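Local coordinates for protein galactokinase (Bifidobacterium longum subsp. infantis ATCC 15697 = JCM 1222 = DSM 20088, PDB 6TEQ) that probably phosphorylates galactose at the expense of ATP as a galactokinase of the GHMP family, and holds 2-deoxy-2-fluoro-galactose in its sugar pocket, at residues S104-G109 and E181-S186; S219-D224 and S312-F317. All blocks are in the same frame, centred on the assembly; numbering follows the deposited sequence.

Contact 1: residues S104-G109 and E181-S186; sequences SAYPTG and EMAGAS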
loop_
_atom_site.group_PDB
_atom_site.type_symbol
_atom_site.label_atom_id
_atom_site.label_comp_id
_atom_site.label_asym_id
_atom_site.label_seq_id
_atom_site.Cartn_x
_atom_site.Cartn_y
_atom_site.Cartn_z
ATOM N N SER A 104 -11.232 7.004 -13.034
ATOM C CA SER A 104 -12.587 6.979 -12.435
ATOM C C SER A 104 -13.047 5.549 -12.193
ATOM O O SER A 104 -13.968 5.333 -11.438
ATOM C CB SER A 104 -13.619 7.744 -13.260
ATOM O OG SER A 104 -13.816 7.171 -14.538
ATOM N N ALA A 105 -12.399 4.580 -12.806
ATOM C CA ALA A 105 -12.724 3.155 -12.560
ATOM C C ALA A 105 -12.511 2.857 -11.068
ATOM O O ALA A 105 -13.190 1.980 -10.554
ATOM C CB ALA A 105 -11.828 2.272 -13.403
ATOM N N TYR A 106 -11.525 3.473 -10.429
ATOM C CA TYR A 106 -11.210 3.147 -9.014
ATOM C C TYR A 106 -12.352 3.530 -8.077
ATOM O O TYR A 106 -12.938 2.648 -7.415
ATOM C CB TYR A 106 -9.881 3.804 -8.621
ATOM C CG TYR A 106 -8.665 3.151 -9.256
ATOM C CD1 TYR A 106 -7.961 2.165 -8.599
ATOM C CD2 TYR A 106 -8.199 3.545 -10.492
ATOM C CE1 TYR A 106 -6.849 1.571 -9.152
ATOM C CE2 TYR A 106 -7.053 2.978 -11.047
ATOM C CZ TYR A 106 -6.368 1.996 -10.368
ATOM O OH TYR A 106 -5.247 1.377 -10.853
ATOM N N PRO A 107 -12.811 4.817 -8.010
ATOM C CA PRO A 107 -13.956 5.101 -7.157
ATOM C C PRO A 107 -15.270 4.479 -7.670
ATOM O O PRO A 107 -16.058 3.965 -6.874
ATOM C CB PRO A 107 -13.993 6.654 -7.094
ATOM C CG PRO A 107 -13.324 7.108 -8.410
ATOM C CD PRO A 107 -12.250 6.041 -8.604
ATOM N N THR A 108 -15.523 4.516 -9.003
ATOM C CA THR A 108 -16.802 4.003 -9.508
ATOM C C THR A 108 -16.876 2.526 -9.148
ATOM O O THR A 108 -17.946 1.998 -8.815
ATOM C CB THR A 108 -16.886 4.188 -11.017
ATOM O OG1 THR A 108 -16.634 5.566 -11.279
ATOM C CG2 THR A 108 -18.222 3.783 -11.552
ATOM N N GLY A 109 -15.736 1.853 -9.301
ATOM C CA GLY A 109 -15.692 0.380 -9.140
ATOM C C GLY A 109 -15.984 -0.024 -7.701
ATOM O O GLY A 109 -16.460 -1.127 -7.467
ATOM N N GLU A 181 -10.891 -5.788 -10.576
ATOM C CA GLU A 181 -11.914 -6.209 -11.545
ATOM C C GLU A 181 -12.415 -5.009 -12.331
ATOM O O GLU A 181 -12.728 -5.238 -13.490
ATOM C CB GLU A 181 -13.068 -6.943 -10.878
ATOM C CG GLU A 181 -12.672 -8.205 -10.153
ATOM C CD GLU A 181 -13.826 -9.105 -9.745
ATOM O OE1 GLU A 181 -14.881 -9.065 -10.384
ATOM O OE2 GLU A 181 -13.631 -9.912 -8.842
ATOM N N MET A 182 -12.568 -3.830 -11.718
ATOM C CA MET A 182 -13.036 -2.633 -12.470
ATOM C C MET A 182 -11.848 -1.949 -13.172
ATOM O O MET A 182 -11.918 -1.731 -14.437
ATOM C CB MET A 182 -13.794 -1.594 -11.622
ATOM C CG MET A 182 -14.542 -0.575 -12.460
ATOM S SD MET A 182 -15.637 -1.257 -13.796
ATOM C CE MET A 182 -16.890 -2.028 -12.759
ATOM N N ALA A 183 -10.786 -1.624 -12.438
ATOM C CA ALA A 183 -9.634 -0.885 -12.984
ATOM C C ALA A 183 -8.684 -1.851 -13.718
ATOM O O ALA A 183 -7.859 -1.365 -14.531
ATOM C CB ALA A 183 -8.975 -0.105 -11.907
ATOM N N GLY A 184 -8.771 -3.160 -13.442
ATOM C CA GLY A 184 -7.921 -4.139 -14.138
ATOM C C GLY A 184 -6.499 -4.106 -13.631
ATOM O O GLY A 184 -5.594 -4.501 -14.381
ATOM N N ALA A 185 -6.314 -3.619 -12.407
ATOM C CA ALA A 185 -4.994 -3.441 -11.776
ATOM C C ALA A 185 -4.860 -4.527 -10.720
ATOM O O ALA A 185 -5.536 -4.471 -9.706
ATOM C CB ALA A 185 -4.861 -2.097 -11.167
ATOM N N SER A 186 -3.974 -5.458 -10.949
ATOM C CA SER A 186 -3.746 -6.608 -10.051
ATOM C C SER A 186 -3.229 -6.101 -8.705
ATOM O O SER A 186 -2.234 -5.314 -8.685
ATOM C CB SER A 186 -2.769 -7.527 -10.670
ATOM O OG SER A 186 -2.636 -8.664 -9.876
#
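Tyr-106 meets Ala-183, and Met-182 meets Gly-109, from opposite first torsions: chi1 of -72° sets CG of Tyr-106 beside its backbone N, anti to the carbonyl carbon, while chi1 of -166° sets CG of Met-182 anti to its backbone N. The tyrosine bond from CA to CB leads away from 181-186, yet the ring lies against Ala-183, whose CB sits above the ring centre in a CH-pi contact, 3.7 Å from the centroid and 12° off the normal. A methyl is compact enough to sit over the ring centre, 3.6 Å above the plane. Beyond the ring, Tyr-106 OH touches Ala-185 CB at 3.5 Å. This is helix-on-helix packing in the GHMP kinase N-terminal domain, where the start of helix 105-116 meets the end of helix 165-183; the tyrosine also lies on Met-145 and Thr-146 of helix 141-156, close to Ser-142, which binds ADP in another structure of this protein. Bare of a side chain, Gly-109 lets Met-182 CG settle 3.6 Å from its CA, while the same CG lies 3.5 Å from Ala-105 O. Small Ala-105 lets the backbones close in, its CB 4.0 Å from Ala-183 CB.

Contact 2: residues S219-D224 and S312-F317; sequences SQQEFD and SFVRAF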
loop_
_atom_site.group_PDB
_atom_site.type_symbol
_atom_site.label_atom_id
_atom_site.label_comp_id
_atom_site.label_asym_id
_atom_site.label_seq_id
_atom_site.Cartn_x
_atom_site.Cartn_y
_atom_site.Cartn_z
ATOM N N SER A 219 -2.737 -7.627 14.303
ATOM C CA SER A 219 -2.050 -7.461 15.595
ATOM C C SER A 219 -1.309 -6.120 15.576
ATOM O O SER A 219 -0.322 -5.993 14.812
ATOM C CB SER A 219 -1.143 -8.622 15.841
ATOM O OG SER A 219 -0.278 -8.326 16.911
ATOM N N GLN A 220 -1.778 -5.138 16.348
ATOM C CA GLN A 220 -1.178 -3.792 16.321
ATOM C C GLN A 220 0.163 -3.872 17.052
ATOM O O GLN A 220 0.188 -4.256 18.252
ATOM C CB GLN A 220 -2.089 -2.775 16.974
ATOM C CG GLN A 220 -3.421 -2.620 16.269
ATOM C CD GLN A 220 -3.402 -1.992 14.916
ATOM O OE1 GLN A 220 -2.440 -1.333 14.603
ATOM N NE2 GLN A 220 -4.495 -2.155 14.155
ATOM N N GLN A 221 1.264 -3.584 16.361
ATOM C CA GLN A 221 2.609 -3.695 16.924
ATOM C C GLN A 221 3.103 -2.269 17.190
ATOM O O GLN A 221 2.973 -1.381 16.322
ATOM C CB GLN A 221 3.528 -4.392 15.932
ATOM C CG GLN A 221 3.170 -5.835 15.719
ATOM C CD GLN A 221 3.409 -6.597 16.994
ATOM O OE1 GLN A 221 4.374 -6.366 17.714
ATOM N NE2 GLN A 221 2.596 -7.634 17.205
ATOM N N GLU A 222 3.654 -2.055 18.367
ATOM C CA GLU A 222 4.258 -0.758 18.747
ATOM C C GLU A 222 5.215 -0.349 17.630
ATOM O O GLU A 222 6.029 -1.191 17.186
ATOM C CB GLU A 222 4.952 -0.884 20.108
ATOM C CG GLU A 222 4.009 -1.099 21.301
ATOM C CD GLU A 222 3.389 0.189 21.827
ATOM O OE1 GLU A 222 3.543 1.184 21.136
ATOM O OE2 GLU A 222 2.771 0.198 22.941
ATOM N N PHE A 223 5.114 0.889 17.152
ATOM C CA PHE A 223 6.056 1.418 16.162
ATOM C C PHE A 223 6.287 2.889 16.469
ATOM O O PHE A 223 5.861 3.764 15.707
ATOM C CB PHE A 223 5.607 1.133 14.725
ATOM C CG PHE A 223 6.750 1.313 13.770
ATOM C CD1 PHE A 223 7.812 0.446 13.747
ATOM C CD2 PHE A 223 6.759 2.402 12.893
ATOM C CE1 PHE A 223 8.856 0.653 12.850
ATOM C CE2 PHE A 223 7.791 2.592 12.009
ATOM C CZ PHE A 223 8.855 1.752 12.034
ATOM N N ASP A 224 6.891 3.137 17.609
ATOM C CA ASP A 224 7.086 4.517 18.091
ATOM C C ASP A 224 8.538 4.880 17.751
ATOM O O ASP A 224 9.438 4.507 18.494
ATOM C CB ASP A 224 6.802 4.616 19.572
ATOM C CG ASP A 224 7.075 5.975 20.145
ATOM O OD1 ASP A 224 7.498 6.892 19.373
ATOM O OD2 ASP A 224 6.748 6.126 21.338
ATOM N N SER A 312 10.698 -11.999 12.516
ATOM C CA SER A 312 11.996 -11.538 13.064
ATOM C C SER A 312 11.963 -10.031 13.372
ATOM O O SER A 312 12.540 -9.607 14.373
ATOM C CB SER A 312 13.106 -11.900 12.197
ATOM O OG SER A 312 13.207 -13.340 12.168
ATOM N N PHE A 313 11.347 -9.259 12.467
ATOM C CA PHE A 313 11.318 -7.826 12.624
ATOM C C PHE A 313 10.459 -7.461 13.831
ATOM O O PHE A 313 10.797 -6.528 14.541
ATOM C CB PHE A 313 10.840 -7.173 11.319
ATOM C CG PHE A 313 10.926 -5.684 11.389
ATOM C CD1 PHE A 313 12.018 -4.995 10.905
ATOM C CD2 PHE A 313 9.891 -4.966 11.922
ATOM C CE1 PHE A 313 12.076 -3.611 10.938
ATOM C CE2 PHE A 313 9.975 -3.589 12.004
ATOM C CZ PHE A 313 11.068 -2.912 11.527
ATOM N N VAL A 314 9.243 -8.037 13.918
ATOM C CA VAL A 314 8.335 -7.736 15.033
ATOM C C VAL A 314 9.108 -7.987 16.341
ATOM O O VAL A 314 9.002 -7.183 17.268
ATOM C CB VAL A 314 7.065 -8.596 14.861
ATOM C CG1 VAL A 314 6.257 -8.664 16.102
ATOM C CG2 VAL A 314 6.235 -8.053 13.676
ATOM N N ARG A 315 9.878 -9.039 16.415
ATOM C CA ARG A 315 10.632 -9.360 17.640
ATOM C C ARG A 315 11.767 -8.328 17.831
ATOM O O ARG A 315 11.885 -7.751 18.943
ATOM C CB ARG A 315 11.214 -10.758 17.541
ATOM C CG ARG A 315 12.115 -11.076 18.722
ATOM C CD ARG A 315 12.773 -12.393 18.524
ATOM N NE ARG A 315 11.827 -13.463 18.730
ATOM C CZ ARG A 315 12.145 -14.749 18.642
ATOM N NH1 ARG A 315 13.402 -15.133 18.370
ATOM N NH2 ARG A 315 11.186 -15.628 18.863
ATOM N N ALA A 316 12.506 -8.020 16.771
ATOM C CA ALA A 316 13.669 -7.102 16.877
ATOM C C ALA A 316 13.201 -5.738 17.334
ATOM O O ALA A 316 13.789 -5.117 18.203
ATOM C CB ALA A 316 14.442 -6.997 15.593
ATOM N N PHE A 317 12.146 -5.223 16.694
ATOM C CA PHE A 317 11.710 -3.866 17.039
ATOM C C PHE A 317 11.180 -3.829 18.467
ATOM O O PHE A 317 11.432 -2.856 19.193
ATOM C CB PHE A 317 10.714 -3.326 16.004
ATOM C CG PHE A 317 10.714 -1.839 15.934
ATOM C CD1 PHE A 317 11.671 -1.180 15.179
ATOM C CD2 PHE A 317 9.814 -1.100 16.683
ATOM C CE1 PHE A 317 11.698 0.208 15.159
ATOM C CE2 PHE A 317 9.866 0.271 16.704
ATOM C CZ PHE A 317 10.828 0.921 15.966
HETATM O O HOH W 1 6.962 -5.327 17.210
#
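Gln-221 and Val-314 meet in the GHMP kinase fold where strand 218-222, paired antiparallel with strand 202-207 in the eight-stranded mixed sheet, packs against helix 294-318. From CB, pointing toward the helix, the glutamine chain runs to CG, which stands beside the backbone N and anti to the carbonyl carbon; a bend at chi2 (-66°) then places CD, and the side chain crosses Val-314 at about a right angle. CD lies 3.6 Å from Val-314 CG1, and OE1 comes to 3.4 Å from that methyl. OE1 also accepts a hydrogen bond from a water, 2.8 Å away, which donates a second one to Val-314 O. NE2 turns back to its own strand and bonds Ser-219 OG, a link that is doubtful because Ser-219 has two conformers. A glutamine suits this partly exposed place because its amide can serve a water while its carbon chain lies against a valine methyl. The buried part beside it is aromatic: Phe-223 brings CD1 over one face of the Phe-317 ring, 3.6 Å above its plane and displaced toward the rim. Phe-223 in turn packs on Ile-58 of strand 54-70, linking Phe-317 to the sheet. Farther along the Phe-223 ring, CE1 approaches the edge of Phe-313, 4.4 Å from its CZ.

How the contacts relate
The two contacts lie on opposite sides of the chain's centre, about 33 Å apart between centres and about 23 Å between nearest atoms. Along the chain they come in series: contact 1 closes at Ser-186 before contact 2 opens at Ser-219. Both adjoin the eight-stranded mixed sheet: side chains of 104-109 rest on strand 75-80, and contact 2 contains strand 218-222. Contact 1 lies near Ser-142 and Glu-179, which bind ADP and magnesium in another structure of this protein. The side chain of Ala-185 is about 8 Å from the bound fluorosugar, and that of Phe-313 about 11 Å from that of the galactose-binding Glu-46, so both contacts stand back from the sugar pocket without lining it.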